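Local coordinates for uncharacterized protein (Helicobacter pylori, PDB 4O5J), which probably binds sialylated glycans of the host as an outer-membrane adhesin of the bacterium, through its extracellular adhesion domain, at residues K48-N53 with K375-E380; S69-N74 with S262-S267; L95-L100 with T212-K217; Y149-K154 with M204-N209; Q160-N165 with S194-L199. All blocks are in the same frame, centred on the assembly; numbering follows the deposited sequence.

Interaction 1 of 5, residues K48-N53 with K375-E380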
# COMPACT_ATOMS: atom_id res chain seq x y z
N LYS A 48 25.77 16.82 -20.01
CA LYS A 48 25.44 17.04 -21.42
C LYS A 48 24.10 16.34 -21.75
O LYS A 48 23.20 16.91 -22.38
CB LYS A 48 26.60 16.50 -22.32
CG LYS A 48 26.45 16.77 -23.79
CD LYS A 48 27.66 16.37 -24.65
CE LYS A 48 28.94 17.21 -24.47
NZ LYS A 48 29.88 17.05 -25.65
N GLN A 49 23.98 15.08 -21.37
CA GLN A 49 22.76 14.33 -21.63
C GLN A 49 21.54 15.01 -20.99
O GLN A 49 20.47 15.13 -21.62
CB GLN A 49 22.89 12.89 -21.13
CG GLN A 49 21.71 12.04 -21.57
CD GLN A 49 21.57 12.01 -23.10
OE1 GLN A 49 22.47 11.64 -23.80
NE2 GLN A 49 20.43 12.37 -23.60
N SER A 50 21.70 15.46 -19.75
CA SER A 50 20.61 16.05 -19.01
C SER A 50 20.15 17.34 -19.69
O SER A 50 18.94 17.57 -19.85
CB SER A 50 21.04 16.38 -17.58
OG SER A 50 21.10 15.20 -16.81
N ILE A 51 21.10 18.17 -20.08
CA ILE A 51 20.82 19.43 -20.76
C ILE A 51 20.13 19.13 -22.08
O ILE A 51 19.18 19.79 -22.49
CB ILE A 51 22.11 20.24 -20.99
CG1 ILE A 51 22.69 20.65 -19.63
CG2 ILE A 51 21.89 21.42 -21.99
CD1 ILE A 51 24.02 21.39 -19.74
N GLN A 52 20.63 18.14 -22.78
CA GLN A 52 20.00 17.80 -24.04
C GLN A 52 18.54 17.30 -23.79
O GLN A 52 17.62 17.65 -24.52
CB GLN A 52 20.88 16.79 -24.77
CG GLN A 52 20.23 16.25 -26.00
CD GLN A 52 20.91 15.00 -26.49
OE1 GLN A 52 22.14 15.01 -26.78
NE2 GLN A 52 20.13 13.90 -26.59
N ASN A 53 18.35 16.53 -22.72
CA ASN A 53 17.02 16.03 -22.38
C ASN A 53 16.05 17.19 -22.12
O ASN A 53 14.94 17.17 -22.65
CB ASN A 53 17.07 15.15 -21.16
CG ASN A 53 17.67 13.79 -21.46
OD1 ASN A 53 17.95 13.47 -22.61
ND2 ASN A 53 17.88 12.99 -20.43
N LYS A 375 19.04 25.14 -15.93
CA LYS A 375 19.97 26.27 -15.62
C LYS A 375 21.21 25.89 -14.83
O LYS A 375 22.31 26.30 -15.14
CB LYS A 375 19.29 27.43 -14.87
CG LYS A 375 18.55 28.45 -15.72
CD LYS A 375 18.82 28.23 -17.21
CE LYS A 375 17.63 28.55 -18.14
NZ LYS A 375 17.99 28.32 -19.58
N SER A 376 21.00 25.21 -13.73
CA SER A 376 22.05 24.83 -12.84
C SER A 376 23.08 23.93 -13.55
O SER A 376 24.29 24.05 -13.35
CB SER A 376 21.43 24.05 -11.70
OG SER A 376 22.43 23.87 -10.72
N ASN A 377 22.56 23.05 -14.40
CA ASN A 377 23.38 22.14 -15.16
C ASN A 377 24.23 22.90 -16.17
O ASN A 377 25.42 22.63 -16.30
CB ASN A 377 22.49 21.12 -15.86
CG ASN A 377 21.98 20.05 -14.92
OD1 ASN A 377 22.46 19.94 -13.78
ND2 ASN A 377 21.01 19.26 -15.39
N GLN A 378 23.64 23.86 -16.87
CA GLN A 378 24.37 24.62 -17.87
C GLN A 378 25.56 25.29 -17.27
O GLN A 378 26.64 25.35 -17.92
CB GLN A 378 23.47 25.67 -18.50
CG GLN A 378 22.70 25.13 -19.68
CD GLN A 378 21.55 26.03 -20.01
OE1 GLN A 378 21.15 26.87 -19.19
NE2 GLN A 378 21.01 25.87 -21.21
N ALA A 379 25.39 25.79 -16.03
CA ALA A 379 26.54 26.42 -15.32
C ALA A 379 27.54 25.35 -14.86
O ALA A 379 28.74 25.55 -14.87
CB ALA A 379 26.07 27.26 -14.14
N GLU A 380 27.05 24.19 -14.48
CA GLU A 380 27.92 23.20 -13.87
C GLU A 380 28.82 22.53 -14.95
O GLU A 380 29.99 22.28 -14.70
CB GLU A 380 27.07 22.18 -13.19
CG GLU A 380 27.72 21.53 -12.02
CD GLU A 380 26.72 20.62 -11.33
OE1 GLU A 380 27.14 19.71 -10.59
OE2 GLU A 380 25.50 20.79 -11.54

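Interaction 2 of 5, residues S69-N74 with S262-S267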
# COMPACT_ATOMS: atom_id res chain seq x y z
N SER A 69 -1.14 10.58 -17.84
CA SER A 69 -1.96 9.45 -18.16
C SER A 69 -2.07 8.49 -16.94
O SER A 69 -3.14 7.89 -16.64
CB SER A 69 -1.38 8.82 -19.40
OG SER A 69 -2.09 7.65 -19.64
N PHE A 70 -0.99 8.37 -16.17
CA PHE A 70 -1.04 7.50 -15.00
C PHE A 70 -2.00 8.14 -13.98
O PHE A 70 -2.84 7.45 -13.40
CB PHE A 70 0.34 7.36 -14.38
CG PHE A 70 0.34 6.65 -13.06
CD1 PHE A 70 0.55 5.28 -13.01
CD2 PHE A 70 0.09 7.34 -11.87
CE1 PHE A 70 0.54 4.60 -11.77
CE2 PHE A 70 0.07 6.69 -10.66
CZ PHE A 70 0.29 5.31 -10.60
N THR A 71 -1.88 9.45 -13.78
CA THR A 71 -2.72 10.09 -12.76
C THR A 71 -4.18 10.00 -13.12
O THR A 71 -5.03 9.83 -12.26
CB THR A 71 -2.33 11.54 -12.55
OG1 THR A 71 -0.97 11.58 -12.16
CG2 THR A 71 -3.21 12.20 -11.45
N ASN A 72 -4.48 10.10 -14.41
CA ASN A 72 -5.84 10.02 -14.86
C ASN A 72 -6.46 8.67 -14.50
O ASN A 72 -7.55 8.64 -13.93
CB ASN A 72 -5.90 10.24 -16.36
CG ASN A 72 -7.32 10.43 -16.85
OD1 ASN A 72 -7.96 11.42 -16.50
ND2 ASN A 72 -7.83 9.48 -17.62
N ASN A 73 -5.76 7.57 -14.79
CA ASN A 73 -6.25 6.25 -14.41
C ASN A 73 -6.32 6.05 -12.93
O ASN A 73 -7.32 5.51 -12.41
CB ASN A 73 -5.38 5.16 -15.02
CG ASN A 73 -5.62 5.04 -16.46
OD1 ASN A 73 -6.73 5.18 -16.92
ND2 ASN A 73 -4.61 4.84 -17.18
N ASN A 74 -5.25 6.46 -12.25
CA ASN A 74 -5.17 6.26 -10.80
C ASN A 74 -6.32 6.94 -10.08
O ASN A 74 -6.88 6.39 -9.18
CB ASN A 74 -3.82 6.79 -10.26
CG ASN A 74 -3.54 6.30 -8.86
OD1 ASN A 74 -3.74 5.10 -8.54
ND2 ASN A 74 -3.11 7.22 -8.00
N SER A 262 -3.90 15.06 -4.43
CA SER A 262 -3.08 16.30 -4.65
C SER A 262 -2.51 16.26 -6.03
O SER A 262 -2.47 17.26 -6.71
CB SER A 262 -1.90 16.44 -3.71
OG SER A 262 -2.39 16.40 -2.40
N ASN A 263 -2.11 15.10 -6.47
CA ASN A 263 -1.41 15.04 -7.75
C ASN A 263 -2.33 15.22 -8.95
O ASN A 263 -1.92 15.76 -10.00
CB ASN A 263 -0.65 13.74 -7.88
CG ASN A 263 0.80 13.94 -8.23
OD1 ASN A 263 1.34 15.02 -8.05
ND2 ASN A 263 1.45 12.88 -8.68
N HIS A 264 -3.57 14.75 -8.82
CA HIS A 264 -4.55 14.98 -9.85
C HIS A 264 -4.79 16.49 -10.01
O HIS A 264 -4.96 17.01 -11.12
CB HIS A 264 -5.86 14.28 -9.51
CG HIS A 264 -6.93 14.56 -10.52
ND1 HIS A 264 -8.01 15.39 -10.25
CD2 HIS A 264 -7.05 14.16 -11.86
CE1 HIS A 264 -8.79 15.48 -11.35
NE2 HIS A 264 -8.21 14.72 -12.34
N THR A 265 -4.79 17.20 -8.88
CA THR A 265 -4.89 18.66 -8.88
C THR A 265 -3.72 19.29 -9.60
O THR A 265 -3.90 20.16 -10.45
CB THR A 265 -5.03 19.23 -7.44
OG1 THR A 265 -6.22 18.68 -6.86
CG2 THR A 265 -5.17 20.77 -7.45
N LEU A 266 -2.51 18.85 -9.25
CA LEU A 266 -1.30 19.39 -9.83
C LEU A 266 -1.28 19.11 -11.33
O LEU A 266 -0.94 20.00 -12.13
CB LEU A 266 -0.07 18.77 -9.15
CG LEU A 266 1.25 19.32 -9.62
CD1 LEU A 266 1.22 20.88 -9.50
CD2 LEU A 266 2.34 18.69 -8.77
N SER A 267 -1.71 17.92 -11.72
CA SER A 267 -1.80 17.58 -13.12
C SER A 267 -2.59 18.62 -13.93
O SER A 267 -2.23 18.93 -15.07
CB SER A 267 -2.49 16.26 -13.27
OG SER A 267 -2.46 15.87 -14.62
O HOH W 1 -0.17 10.37 -9.41

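Interaction 3 of 5, residues L95-L100 with T212-K217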
# COMPACT_ATOMS: atom_id res chain seq x y z
N LEU A 95 -11.14 -7.29 6.49
CA LEU A 95 -12.36 -8.10 6.72
C LEU A 95 -11.98 -9.58 6.81
O LEU A 95 -12.62 -10.36 7.48
CB LEU A 95 -13.37 -7.87 5.59
CG LEU A 95 -14.04 -6.49 5.66
CD1 LEU A 95 -14.84 -6.18 4.37
CD2 LEU A 95 -14.92 -6.42 6.91
N GLY A 96 -10.91 -9.98 6.13
CA GLY A 96 -10.40 -11.35 6.24
C GLY A 96 -9.89 -11.60 7.64
O GLY A 96 -10.19 -12.63 8.24
N PHE A 97 -9.12 -10.67 8.18
CA PHE A 97 -8.66 -10.84 9.53
C PHE A 97 -9.83 -10.90 10.52
O PHE A 97 -9.88 -11.72 11.44
CB PHE A 97 -7.66 -9.77 9.95
CG PHE A 97 -7.20 -9.94 11.35
CD1 PHE A 97 -6.20 -10.84 11.66
CD2 PHE A 97 -7.84 -9.27 12.39
CE1 PHE A 97 -5.80 -11.03 12.97
CE2 PHE A 97 -7.45 -9.46 13.71
CZ PHE A 97 -6.42 -10.33 14.01
N TRP A 98 -10.77 -9.97 10.35
CA TRP A 98 -11.96 -9.96 11.23
C TRP A 98 -12.63 -11.31 11.19
O TRP A 98 -13.09 -11.87 12.20
CB TRP A 98 -12.95 -8.87 10.77
CG TRP A 98 -14.21 -9.03 11.49
CD1 TRP A 98 -15.36 -9.61 11.03
CD2 TRP A 98 -14.47 -8.65 12.89
NE1 TRP A 98 -16.33 -9.60 12.02
CE2 TRP A 98 -15.83 -9.02 13.17
CE3 TRP A 98 -13.70 -8.08 13.90
CZ2 TRP A 98 -16.42 -8.81 14.42
CZ3 TRP A 98 -14.29 -7.85 15.15
CH2 TRP A 98 -15.64 -8.21 15.39
N SER A 99 -12.73 -11.85 9.99
CA SER A 99 -13.32 -13.19 9.79
C SER A 99 -12.57 -14.27 10.60
O SER A 99 -13.22 -15.17 11.20
CB SER A 99 -13.30 -13.51 8.32
OG SER A 99 -13.98 -14.68 8.12
N LEU A 100 -11.24 -14.19 10.69
CA LEU A 100 -10.45 -15.16 11.46
C LEU A 100 -10.64 -14.94 12.95
O LEU A 100 -10.92 -15.88 13.72
CB LEU A 100 -8.94 -15.04 11.15
CG LEU A 100 -8.46 -15.52 9.81
CD1 LEU A 100 -6.95 -15.20 9.69
CD2 LEU A 100 -8.76 -17.03 9.63
N THR A 212 -7.65 -8.34 24.86
CA THR A 212 -8.26 -9.64 24.74
C THR A 212 -7.38 -10.45 23.79
O THR A 212 -7.15 -10.04 22.64
CB THR A 212 -9.67 -9.51 24.12
OG1 THR A 212 -10.52 -8.87 25.13
CG2 THR A 212 -10.26 -10.90 23.84
N ALA A 213 -6.92 -11.61 24.24
CA ALA A 213 -6.03 -12.45 23.38
C ALA A 213 -6.85 -13.30 22.44
O ALA A 213 -7.97 -13.70 22.78
CB ALA A 213 -5.15 -13.31 24.29
N MET A 214 -6.32 -13.59 21.25
CA MET A 214 -7.04 -14.47 20.36
C MET A 214 -6.53 -15.91 20.45
O MET A 214 -5.29 -16.17 20.43
CB MET A 214 -7.01 -13.93 18.89
CG MET A 214 -5.65 -13.76 18.30
SD MET A 214 -5.70 -13.05 16.62
CE MET A 214 -6.50 -14.36 15.66
N MET A 215 -7.45 -16.87 20.55
CA MET A 215 -7.10 -18.28 20.65
C MET A 215 -7.14 -18.90 19.24
O MET A 215 -8.22 -19.30 18.75
CB MET A 215 -8.10 -18.98 21.56
CG MET A 215 -8.08 -18.43 22.98
SD MET A 215 -9.33 -19.19 24.10
CE MET A 215 -10.87 -18.51 23.43
N TRP A 216 -6.00 -18.97 18.57
CA TRP A 216 -5.95 -19.52 17.20
C TRP A 216 -6.43 -20.96 17.12
O TRP A 216 -6.88 -21.38 16.07
CB TRP A 216 -4.57 -19.40 16.58
CG TRP A 216 -4.22 -18.01 16.18
CD1 TRP A 216 -3.85 -16.97 17.00
CD2 TRP A 216 -4.12 -17.50 14.81
NE1 TRP A 216 -3.58 -15.82 16.24
CE2 TRP A 216 -3.72 -16.11 14.90
CE3 TRP A 216 -4.32 -18.06 13.54
CZ2 TRP A 216 -3.52 -15.33 13.78
CZ3 TRP A 216 -4.13 -17.29 12.42
CH2 TRP A 216 -3.74 -15.94 12.51
N LYS A 217 -6.33 -21.72 18.22
CA LYS A 217 -6.81 -23.09 18.21
C LYS A 217 -8.33 -23.14 17.96
O LYS A 217 -8.84 -24.18 17.47
CB LYS A 217 -6.47 -23.79 19.53
CG LYS A 217 -6.79 -25.26 19.55
CD LYS A 217 -5.94 -26.03 18.45
CE LYS A 217 -6.29 -27.54 18.45
NZ LYS A 217 -5.54 -28.27 17.40

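Interaction 4 of 5, residues Y149-K154 with M204-N209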
# COMPACT_ATOMS: atom_id res chain seq x y z
N TYR A 149 -17.32 -5.74 22.09
CA TYR A 149 -17.59 -6.55 20.91
C TYR A 149 -18.60 -5.84 19.99
O TYR A 149 -18.44 -5.80 18.76
CB TYR A 149 -18.11 -7.92 21.33
CG TYR A 149 -18.53 -8.69 20.11
CD1 TYR A 149 -17.56 -9.25 19.24
CD2 TYR A 149 -19.88 -8.83 19.76
CE1 TYR A 149 -17.94 -9.90 18.06
CE2 TYR A 149 -20.27 -9.50 18.59
CZ TYR A 149 -19.29 -10.04 17.75
OH TYR A 149 -19.67 -10.69 16.62
N ASP A 150 -19.69 -5.29 20.59
CA ASP A 150 -20.69 -4.57 19.78
C ASP A 150 -20.08 -3.49 18.93
O ASP A 150 -20.37 -3.41 17.73
CB ASP A 150 -21.79 -3.94 20.68
CG ASP A 150 -22.71 -5.01 21.30
OD1 ASP A 150 -23.32 -4.69 22.35
OD2 ASP A 150 -22.77 -6.16 20.77
N LYS A 151 -19.22 -2.66 19.53
CA LYS A 151 -18.49 -1.67 18.75
C LYS A 151 -17.70 -2.28 17.58
O LYS A 151 -17.72 -1.75 16.46
CB LYS A 151 -17.55 -0.85 19.64
CG LYS A 151 -18.29 -0.01 20.71
CD LYS A 151 -17.45 1.12 21.35
CE LYS A 151 -16.26 0.60 22.12
NZ LYS A 151 -15.34 1.76 22.44
N MET A 152 -16.98 -3.38 17.83
CA MET A 152 -16.20 -4.00 16.75
C MET A 152 -17.13 -4.51 15.66
O MET A 152 -16.92 -4.20 14.46
CB MET A 152 -15.36 -5.18 17.27
CG MET A 152 -14.26 -4.76 18.23
SD MET A 152 -13.34 -6.25 18.81
CE MET A 152 -12.14 -5.46 19.88
N LYS A 153 -18.11 -5.29 16.08
CA LYS A 153 -19.07 -5.90 15.11
C LYS A 153 -19.72 -4.81 14.22
O LYS A 153 -19.84 -4.96 13.00
CB LYS A 153 -20.13 -6.68 15.87
CG LYS A 153 -21.10 -7.42 14.96
CD LYS A 153 -20.37 -8.51 14.07
CE LYS A 153 -21.41 -9.40 13.50
NZ LYS A 153 -20.82 -10.53 12.66
N LYS A 154 -20.13 -3.69 14.83
CA LYS A 154 -20.74 -2.62 14.07
C LYS A 154 -19.75 -2.05 13.03
O LYS A 154 -20.10 -1.91 11.83
CB LYS A 154 -21.25 -1.52 15.05
CG LYS A 154 -21.61 -0.20 14.42
CD LYS A 154 -22.74 -0.26 13.47
CE LYS A 154 -23.27 1.21 13.13
NZ LYS A 154 -24.16 1.02 11.91
N MET A 204 -9.32 -1.86 13.33
CA MET A 204 -7.97 -2.35 13.71
C MET A 204 -7.49 -1.65 14.97
O MET A 204 -6.88 -2.30 15.85
CB MET A 204 -6.99 -2.14 12.60
CG MET A 204 -7.35 -2.89 11.32
SD MET A 204 -7.53 -4.69 11.55
CE MET A 204 -5.78 -5.21 11.28
N ASP A 205 -7.76 -0.34 15.11
CA ASP A 205 -7.32 0.39 16.34
C ASP A 205 -8.02 -0.19 17.56
O ASP A 205 -7.40 -0.39 18.61
CB ASP A 205 -7.64 1.86 16.28
CG ASP A 205 -6.73 2.60 15.33
OD1 ASP A 205 -5.76 1.94 14.84
OD2 ASP A 205 -6.96 3.83 15.01
N LEU A 206 -9.31 -0.47 17.43
CA LEU A 206 -10.09 -0.96 18.54
C LEU A 206 -9.58 -2.35 18.93
O LEU A 206 -9.42 -2.67 20.13
CB LEU A 206 -11.58 -0.99 18.19
CG LEU A 206 -12.51 -1.42 19.32
CD1 LEU A 206 -12.19 -0.60 20.59
CD2 LEU A 206 -13.95 -1.24 18.92
N ILE A 207 -9.36 -3.20 17.93
CA ILE A 207 -8.81 -4.52 18.20
C ILE A 207 -7.44 -4.45 18.91
O ILE A 207 -7.19 -5.15 19.93
CB ILE A 207 -8.69 -5.34 16.91
CG1 ILE A 207 -10.11 -5.61 16.34
CG2 ILE A 207 -7.89 -6.68 17.16
CD1 ILE A 207 -10.15 -6.32 15.01
N ALA A 208 -6.57 -3.57 18.41
CA ALA A 208 -5.23 -3.44 18.99
C ALA A 208 -5.33 -3.01 20.44
O ALA A 208 -4.55 -3.43 21.26
CB ALA A 208 -4.39 -2.44 18.20
N ASN A 209 -6.30 -2.16 20.76
CA ASN A 209 -6.39 -1.55 22.10
C ASN A 209 -7.15 -2.40 23.07
O ASN A 209 -7.15 -2.13 24.22
CB ASN A 209 -7.06 -0.20 22.04
CG ASN A 209 -6.12 0.80 21.50
OD1 ASN A 209 -5.08 1.01 22.10
ND2 ASN A 209 -6.37 1.29 20.29

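Interaction 5 of 5, residues Q160-N165 with S194-L199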
# COMPACT_ATOMS: atom_id res chain seq x y z
N GLN A 160 -17.83 -3.86 5.79
CA GLN A 160 -18.37 -4.79 4.79
C GLN A 160 -19.35 -4.08 3.81
O GLN A 160 -19.27 -4.27 2.58
CB GLN A 160 -19.05 -5.96 5.49
CG GLN A 160 -19.83 -6.91 4.56
CD GLN A 160 -18.91 -7.64 3.65
OE1 GLN A 160 -18.80 -7.33 2.46
NE2 GLN A 160 -18.20 -8.55 4.20
N ALA A 161 -20.28 -3.28 4.34
CA ALA A 161 -21.22 -2.56 3.46
C ALA A 161 -20.48 -1.57 2.54
O ALA A 161 -20.88 -1.37 1.38
CB ALA A 161 -22.32 -1.84 4.27
N ALA A 162 -19.43 -0.91 3.06
CA ALA A 162 -18.67 0.05 2.26
C ALA A 162 -18.06 -0.65 1.04
O ALA A 162 -18.00 -0.10 -0.05
CB ALA A 162 -17.59 0.71 3.09
N GLN A 163 -17.59 -1.88 1.25
CA GLN A 163 -16.90 -2.58 0.18
C GLN A 163 -17.84 -3.18 -0.87
O GLN A 163 -17.59 -3.09 -2.07
CB GLN A 163 -16.00 -3.71 0.77
CG GLN A 163 -15.38 -4.55 -0.35
CD GLN A 163 -14.50 -5.63 0.21
OE1 GLN A 163 -14.92 -6.42 1.07
NE2 GLN A 163 -13.26 -5.68 -0.27
N THR A 164 -18.91 -3.79 -0.40
CA THR A 164 -19.76 -4.59 -1.27
C THR A 164 -21.22 -4.19 -1.09
O THR A 164 -21.72 -4.10 0.04
CB THR A 164 -19.59 -6.09 -0.92
OG1 THR A 164 -18.22 -6.45 -1.13
CG2 THR A 164 -20.46 -6.99 -1.80
N ASN A 165 -21.88 -3.91 -2.21
CA ASN A 165 -23.31 -3.64 -2.18
C ASN A 165 -24.07 -4.94 -1.95
O ASN A 165 -24.10 -5.82 -2.80
CB ASN A 165 -23.72 -3.01 -3.47
CG ASN A 165 -25.18 -2.65 -3.50
OD1 ASN A 165 -26.05 -3.53 -3.55
ND2 ASN A 165 -25.46 -1.35 -3.47
N SER A 194 -11.88 6.75 1.23
CA SER A 194 -11.50 7.35 2.52
C SER A 194 -12.43 6.88 3.61
O SER A 194 -12.01 6.67 4.75
CB SER A 194 -11.52 8.84 2.48
OG SER A 194 -10.49 9.18 1.57
N ASN A 195 -13.70 6.73 3.29
CA ASN A 195 -14.68 6.25 4.30
C ASN A 195 -14.32 4.81 4.68
O ASN A 195 -14.29 4.46 5.85
CB ASN A 195 -16.08 6.29 3.68
CG ASN A 195 -17.12 5.68 4.57
OD1 ASN A 195 -17.21 6.09 5.71
ND2 ASN A 195 -17.84 4.68 4.11
N ALA A 196 -14.00 3.98 3.70
CA ALA A 196 -13.65 2.57 3.99
C ALA A 196 -12.34 2.51 4.81
O ALA A 196 -12.29 1.80 5.84
CB ALA A 196 -13.53 1.80 2.69
N LEU A 197 -11.32 3.26 4.40
CA LEU A 197 -10.05 3.27 5.14
C LEU A 197 -10.27 3.73 6.58
O LEU A 197 -9.69 3.19 7.52
CB LEU A 197 -8.99 4.10 4.46
CG LEU A 197 -8.55 3.48 3.13
CD1 LEU A 197 -7.63 4.42 2.40
CD2 LEU A 197 -7.87 2.12 3.38
N ASN A 198 -11.15 4.74 6.75
CA ASN A 198 -11.42 5.24 8.09
C ASN A 198 -12.12 4.17 8.98
O ASN A 198 -11.80 4.03 10.15
CB ASN A 198 -12.31 6.50 7.97
CG ASN A 198 -12.71 7.00 9.34
OD1 ASN A 198 -13.81 6.80 9.77
ND2 ASN A 198 -11.81 7.58 10.04
N LEU A 199 -13.07 3.44 8.42
CA LEU A 199 -13.74 2.40 9.18
C LEU A 199 -12.70 1.30 9.52
O LEU A 199 -12.66 0.80 10.66
CB LEU A 199 -14.91 1.84 8.38
CG LEU A 199 -16.12 2.77 8.25
CD1 LEU A 199 -17.08 2.25 7.18
CD2 LEU A 199 -16.82 2.95 9.58

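Interaction 1 of 5, residues K48-N53 with K375-E380
I51 reaches from helix 29-54 over the side chain of N377 and the backbone of Q378 on helix 343-396. Its CD1 lies 3.7 Å from Q378 CA, and its CG1 lies 3.8 Å from N377 CB. CG1 is set beside the backbone N (chi1 -65°), and the branch runs on extended from there, which brings the terminal methyl to the other helix. The side chains of I51 and N377 point in opposite senses and slide past each other. At the edge, Q378 adds its CG, 4.0 Å from I51 CD1, so the aliphatic part of a polar side chain finishes the patch.

S50 meets N377 by carbon and not by its hydroxyl. Its CB is 3.6 Å from N377 ND2. The hydroxyl of S50 is turned to D370, about two turns before N377 on helix 343-396, and hydrogen-bonds to OD1 of that residue. N53 donates from ND2 to the other carboxylate oxygen, OD2. D370 is thus held by two residues of the facing helix. Within helix 29-54, Q49 NE2 also donates to N53 OD1 at 2.9 Å, which helps fix the N53 amide.

The two short helical segments run roughly antiparallel, at 143°, with axes that come within 9.5 Å. I51 also packs on L374 and I381, and N377 on L47. The contact therefore joins the first modelled helix to the last, well away from the chain centre.

Interaction 2 of 5, residues S69-N74 with S262-S267
T71 points its methyl CG2 at the backbone of H264, while its hydroxyl OG1 turns back to L67 O of its own helix and also meets a water that leads to N263. CG2 is 3.5 Å from H264 CA and 3.7 Å from H264 N. The branch lies opposite the backbone N of its own residue, with OG1 beside that N (chi1 -59°). One side chain thereby splits its work: the methyl packs on the facing helix, and the hydroxyl makes the polar links.

The H264 side chain swings past the threonine. Its CB is 3.9 Å from T71 CG2, and the methyl sits at the edge of the imidazole, near the ring plane. The ring itself goes on to stack with Y75, further along helix 57-76.

N263 comes in on the polar side of T71. No direct bond links the two side chains. The water bridges them, 3.1 Å from T71 OG1 and 3.1 Å from N263 ND2, and it accepts from the amide. The same water lies in the plane of the F70 ring, at its edge. With L67 O and the water, the buried hydroxyl has two partners.

F290 and Q294 of helix 281-309 touch T71 and N263 respectively. With CA atoms of T71 and H264 6.0 Å apart, this is a close helix-helix approach in an all-helical bundle, with a threonine methyl against the facing backbone.

Interaction 3 of 5, residues L95-L100 with T212-K217
F97 and M214 make a Met-aromatic contact. M214 SD is 3.8 Å from F97 CZ and 4.2 Å from F97 CE1. It lies 5.0 Å from the ring centroid, 70° off the ring normal, an oblique approach. The two side chains come from opposite directions. M214 CG sits between its own backbone N and carbonyl carbon (chi1 59°), and the chain then bends at chi3 (-66°). The bend turns the methyl CE over one face of the neighbouring W216 indole, 3.2 Å above its plane and displaced toward the rim.

The purely apolar part is looser. L100 CD1 is 4.3 Å from W216 CH2 and approaches that ring obliquely. The end of the indole does the touching here, since it reaches nearer to helix 82-101 than the start of the side chain does.

Further rings surround the site. F97 meets F243, while W216 meets Y240 and takes Y318 edge-to-face. The backbone of M214 is bonded to N235, which sets it in the short antiparallel sheet of 214-215 and 234-235, with its side chain toward helix 82-101.

All four touching residues are buried. Between 95-100 and 212-217 the contact is made by sulfur, ring and methyl surfaces. K325 NZ separately bonds S99 O and L100 O at the helix end. Such a contact probably rests mainly on shape and dispersion, with no hydrogen bond across it.

Interaction 4 of 5, residues Y149-K154 with M204-N209
M152 reaches across from helix 146-163 to L206 and I207 on helix 193-209. Its CB rests against the indole of W98, on helix 82-101. Next comes CG, which lies 3.6 Å from L206 CD2 and 3.9 Å from L206 CG. CG stands beside the backbone N (chi1 -67°), and the chain is fully extended beyond it, with chi3 at 180°. This straight shape carries the sulfur and methyl over to the other helix. SD is 4.1 Å from I207 CG1. CE ends the chain at the facing backbone, 3.8 Å from I207 CA, and it is also 4.1 Å from I207 CG1. The methionine crosses both of its partners at a slant.

L206 is the other main contributor. Its CD2 fits between two neighbours on helix 146-163, touching M152 CG and also K151 CB, the latter at 3.7 Å. K151 thus packs with the base of its side chain at the exposed margin.

On the inner side, Y101 touches both M152 and I207, and F243 of helix 241-268 touches I207. The segments 149-154 and 204-209 run roughly antiparallel at 152°, with axes that come within 10.1 Å. No hydrogen bond joins them. The arrangement is that of an antiparallel helix pair with an apolar seam, laid on the helical core of the adhesion domain.

Interaction 5 of 5, residues Q160-N165 with S194-L199
Two helices of the adhesion domain, 146-163 and 193-209, pack here near the end of the first and the start of the second. A162 is the centre of the contact. Its CB faces three residues of the other helix. A196 CB is 4.2 Å away, L199 CD1 is 4.4 Å away, and N195 ND2 is 4.1 Å away. These are light van der Waals touches, and no hydrogen bond passes between the segments.

The two alanines let the backbones come close, with CA atoms of A162 and A196 5.9 Å apart. N195 holds its CG opposite its own backbone N (chi1 174°), which carries the amide out beside A162. Its ND2 is not bonded to the facing helix: it donates to S191 OG, just before helix 193-209. T192 OG1 bonds to the backbone N of N195.

A196 also touches I91 of helix 82-101 and L159 of helix 146-163, while L199 lies on L155 and D158. The inner side of the contact therefore rests on a third helix. Helix 146-163 ends nearby, and T164 is the first residue to leave helical angles. Alanines facing each other in this way are typical of places where two helices of a bundle come close.

In the fold
Interactions 4 and 5 hold the same two helices, 146-163 and 193-209. Long apolar side chains fill the gap in interaction 4, while small alanines bring the backbones together in interaction 5. Interaction 3 is the most buried of these three and rests on rings and sulfur. W98 in its helical segment packs on M152 of interaction 4, and L95 packs on Q160 and Q163 of interaction 5. Interaction 2 is also buried, but uses a methyl and a bridging water. It lies about 11 Å from interaction 5 at the nearest atoms. Interaction 1 stands apart, partly buried, with its centre about 57 Å from that of interaction 3. It joins helices 29-54 and 343-396, and encloses the others along the chain.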